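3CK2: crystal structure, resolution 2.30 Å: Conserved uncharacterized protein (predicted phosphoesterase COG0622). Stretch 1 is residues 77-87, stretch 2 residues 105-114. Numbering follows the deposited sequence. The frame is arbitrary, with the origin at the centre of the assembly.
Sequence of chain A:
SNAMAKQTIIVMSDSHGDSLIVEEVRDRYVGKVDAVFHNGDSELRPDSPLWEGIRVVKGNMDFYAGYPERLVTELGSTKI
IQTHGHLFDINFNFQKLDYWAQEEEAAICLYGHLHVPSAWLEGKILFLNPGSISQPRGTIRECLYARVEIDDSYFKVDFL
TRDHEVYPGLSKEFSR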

# COMPACT_ATOMS: atom_id res chain seq x y z
N SER A 77 -15.41 -5.58 -7.54
CA SER A 77 -15.04 -6.99 -7.65
C SER A 77 -13.61 -7.28 -7.18
O SER A 77 -13.17 -8.43 -7.24
CB SER A 77 -15.23 -7.45 -9.09
OG SER A 77 -14.29 -6.80 -9.91
N THR A 78 -12.91 -6.24 -6.70
CA THR A 78 -11.54 -6.35 -6.23
C THR A 78 -11.43 -6.36 -4.70
O THR A 78 -11.65 -5.34 -4.07
CB THR A 78 -10.73 -5.18 -6.75
OG1 THR A 78 -10.82 -5.17 -8.18
CG2 THR A 78 -9.24 -5.28 -6.31
N LYS A 79 -11.06 -7.50 -4.13
CA LYS A 79 -10.81 -7.62 -2.69
C LYS A 79 -9.33 -7.35 -2.36
O LYS A 79 -8.42 -8.11 -2.76
CB LYS A 79 -11.19 -8.99 -2.19
CG LYS A 79 -10.97 -9.20 -0.70
CD LYS A 79 -11.58 -10.54 -0.25
CE LYS A 79 -11.49 -10.74 1.24
NZ LYS A 79 -12.23 -11.93 1.67
N ILE A 80 -9.12 -6.26 -1.62
CA ILE A 80 -7.83 -5.80 -1.22
C ILE A 80 -7.73 -6.11 0.29
O ILE A 80 -8.67 -5.85 1.05
CB ILE A 80 -7.71 -4.27 -1.51
CG1 ILE A 80 -7.93 -4.02 -3.02
CG2 ILE A 80 -6.38 -3.70 -1.00
CD1 ILE A 80 -8.12 -2.55 -3.47
N ILE A 81 -6.61 -6.72 0.69
CA ILE A 81 -6.28 -6.90 2.09
C ILE A 81 -5.00 -6.10 2.34
O ILE A 81 -4.24 -5.84 1.42
CB ILE A 81 -6.21 -8.41 2.53
CG1 ILE A 81 -4.97 -9.13 2.00
CG2 ILE A 81 -7.49 -9.17 2.07
CD1 ILE A 81 -4.85 -10.60 2.50
N GLN A 82 -4.81 -5.70 3.58
CA GLN A 82 -3.87 -4.69 3.95
C GLN A 82 -3.40 -4.92 5.38
O GLN A 82 -4.22 -5.08 6.30
CB GLN A 82 -4.57 -3.35 3.88
CG GLN A 82 -3.72 -2.16 4.05
CD GLN A 82 -4.50 -0.88 4.15
OE1 GLN A 82 -5.75 -0.88 4.23
NE2 GLN A 82 -3.78 0.24 4.17
N THR A 83 -2.10 -4.91 5.57
CA THR A 83 -1.50 -5.06 6.90
C THR A 83 -0.14 -4.40 6.86
O THR A 83 0.39 -4.17 5.77
CB THR A 83 -1.43 -6.58 7.32
OG1 THR A 83 -1.22 -6.67 8.73
CG2 THR A 83 -0.33 -7.35 6.60
N HIS A 84 0.42 -4.07 8.02
CA HIS A 84 1.80 -3.54 8.03
C HIS A 84 2.81 -4.61 7.65
O HIS A 84 3.58 -4.43 6.72
CB HIS A 84 2.14 -2.90 9.36
CG HIS A 84 3.42 -2.13 9.36
ND1 HIS A 84 3.60 -0.99 8.60
CD2 HIS A 84 4.58 -2.30 10.06
CE1 HIS A 84 4.81 -0.49 8.84
NE2 HIS A 84 5.42 -1.26 9.72
N GLY A 85 2.80 -5.73 8.34
CA GLY A 85 3.65 -6.90 7.99
C GLY A 85 4.39 -7.50 9.16
O GLY A 85 4.70 -8.67 9.14
N HIS A 86 4.63 -6.71 10.20
CA HIS A 86 5.36 -7.14 11.38
C HIS A 86 4.70 -8.28 12.14
O HIS A 86 5.39 -9.12 12.76
CB HIS A 86 5.62 -5.94 12.33
CG HIS A 86 4.39 -5.32 12.91
ND1 HIS A 86 3.45 -4.68 12.13
CD2 HIS A 86 3.98 -5.16 14.19
CE1 HIS A 86 2.49 -4.20 12.90
NE2 HIS A 86 2.79 -4.46 14.16
N LEU A 87 3.37 -8.31 12.09
CA LEU A 87 2.62 -9.33 12.77
C LEU A 87 2.63 -10.62 11.97
O LEU A 87 2.15 -11.62 12.49
CB LEU A 87 1.17 -8.89 13.07
CG LEU A 87 1.02 -7.63 13.93
CD1 LEU A 87 -0.43 -7.15 13.93
CD2 LEU A 87 1.55 -7.88 15.36
N GLU A 105 -8.74 -15.08 -0.13
CA GLU A 105 -8.89 -14.99 -1.58
C GLU A 105 -8.85 -13.53 -2.07
O GLU A 105 -9.75 -13.07 -2.78
CB GLU A 105 -10.17 -15.72 -2.02
CG GLU A 105 -9.96 -17.24 -2.19
CD GLU A 105 -11.11 -18.07 -1.68
OE1 GLU A 105 -12.25 -17.87 -2.15
OE2 GLU A 105 -10.87 -18.93 -0.79
N ALA A 106 -7.79 -12.83 -1.69
CA ALA A 106 -7.60 -11.42 -2.05
C ALA A 106 -7.20 -11.28 -3.54
O ALA A 106 -6.52 -12.15 -4.07
CB ALA A 106 -6.55 -10.77 -1.12
N ALA A 107 -7.61 -10.19 -4.19
CA ALA A 107 -7.01 -9.81 -5.47
C ALA A 107 -5.60 -9.20 -5.23
O ALA A 107 -4.64 -9.44 -5.99
CB ALA A 107 -7.92 -8.81 -6.24
N ILE A 108 -5.52 -8.42 -4.15
CA ILE A 108 -4.35 -7.61 -3.84
C ILE A 108 -4.09 -7.66 -2.33
O ILE A 108 -5.01 -7.60 -1.53
CB ILE A 108 -4.52 -6.13 -4.27
CG1 ILE A 108 -4.81 -6.02 -5.79
CG2 ILE A 108 -3.24 -5.28 -3.85
CD1 ILE A 108 -5.19 -4.60 -6.28
N CYS A 109 -2.82 -7.81 -1.97
CA CYS A 109 -2.36 -7.82 -0.59
C CYS A 109 -1.32 -6.69 -0.41
O CYS A 109 -0.28 -6.68 -1.02
CB CYS A 109 -1.75 -9.18 -0.28
SG CYS A 109 -1.07 -9.32 1.41
N LEU A 110 -1.67 -5.72 0.41
CA LEU A 110 -0.89 -4.52 0.61
C LEU A 110 -0.18 -4.63 1.94
O LEU A 110 -0.80 -4.98 2.93
CB LEU A 110 -1.81 -3.30 0.64
CG LEU A 110 -2.57 -2.97 -0.65
CD1 LEU A 110 -3.47 -1.72 -0.41
CD2 LEU A 110 -1.58 -2.75 -1.84
N TYR A 111 1.12 -4.34 1.94
CA TYR A 111 1.93 -4.40 3.16
C TYR A 111 2.99 -3.22 3.19
O TYR A 111 3.17 -2.51 2.19
CB TYR A 111 2.54 -5.83 3.35
CG TYR A 111 3.62 -6.21 2.39
CD1 TYR A 111 4.95 -6.15 2.77
CD2 TYR A 111 3.34 -6.66 1.12
CE1 TYR A 111 5.98 -6.49 1.88
CE2 TYR A 111 4.37 -6.98 0.20
CZ TYR A 111 5.69 -6.89 0.60
OH TYR A 111 6.72 -7.22 -0.28
N GLY A 112 3.59 -3.00 4.36
CA GLY A 112 4.63 -2.03 4.55
C GLY A 112 5.82 -2.68 5.28
O GLY A 112 6.29 -3.74 4.88
N HIS A 113 6.32 -1.99 6.30
CA HIS A 113 7.29 -2.49 7.27
C HIS A 113 8.73 -2.53 6.74
O HIS A 113 9.63 -2.04 7.43
CB HIS A 113 6.83 -3.84 7.86
CG HIS A 113 7.64 -4.29 9.04
ND1 HIS A 113 7.84 -3.50 10.15
CD2 HIS A 113 8.29 -5.45 9.28
CE1 HIS A 113 8.60 -4.15 11.02
NE2 HIS A 113 8.89 -5.33 10.51
N LEU A 114 8.93 -3.06 5.52
CA LEU A 114 10.29 -3.25 4.93
C LEU A 114 10.98 -2.00 4.35
O LEU A 114 12.20 -1.96 4.23
CB LEU A 114 10.25 -4.35 3.88
CG LEU A 114 9.68 -5.71 4.38
CD1 LEU A 114 9.67 -6.68 3.23
CD2 LEU A 114 10.45 -6.34 5.59

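The strand that begins at Thr-78 runs parallel to the short strand 108-110, their axes inclined by 19° and approaching to 4.6 Å. Ile-81, opposite Cys-109, bonds through its N to Ile-108 O (2.9 Å) and through its O to Leu-110 N (2.8 Å), and Thr-83 N then donates to Leu-110 O (2.9 Å). At the entrance to the ladder, Lys-79 O accepts from both Ala-107 N (2.7 Å) and Ile-108 N (3.2 Å), the latter more nearly linear. Beyond the paired strands, Gly-112 N donates to His-84 O (2.8 Å), carrying the backbone contact into the loops.

Side chains alternate between the two faces of the sheet. On one, Ile-80 lies beside Ile-108 and also reaches Leu-110, with its CG2 3.6 Å from Leu-110 CD1; the next pair, Gln-82 and Leu-110, continues this face, Gln-82 CG lying 4.1 Å from Leu-110 CB. On the other, Ile-81 packs against two small neighbours, its CG2 3.7 Å from Ala-106 CB and its CG1 3.9 Å from both Ala-106 CB and Cys-109 CB. The short side chains of Ala-106 and Cys-109 thus leave room for the branched isoleucine.

Past the strands, the packing passes to histidines. His-113 sets its CB over the face of the His-84 ring, 3.7 Å from the ring centroid, and in turn receives His-86 CB over a face of its own ring, 3.8 Å from that centroid. His-84 NE2 and His-113 ND1, 3.3 Å apart, both bind a metal, and the pair is not a hydrogen bond. Glycines keep this corner tight: an ideal CB on Gly-85 would lie 3.5 Å from His-113 CB and jam against the preceding carbonyl, whereas one on Gly-112 would come within 3.3 Å of His-84 ND1.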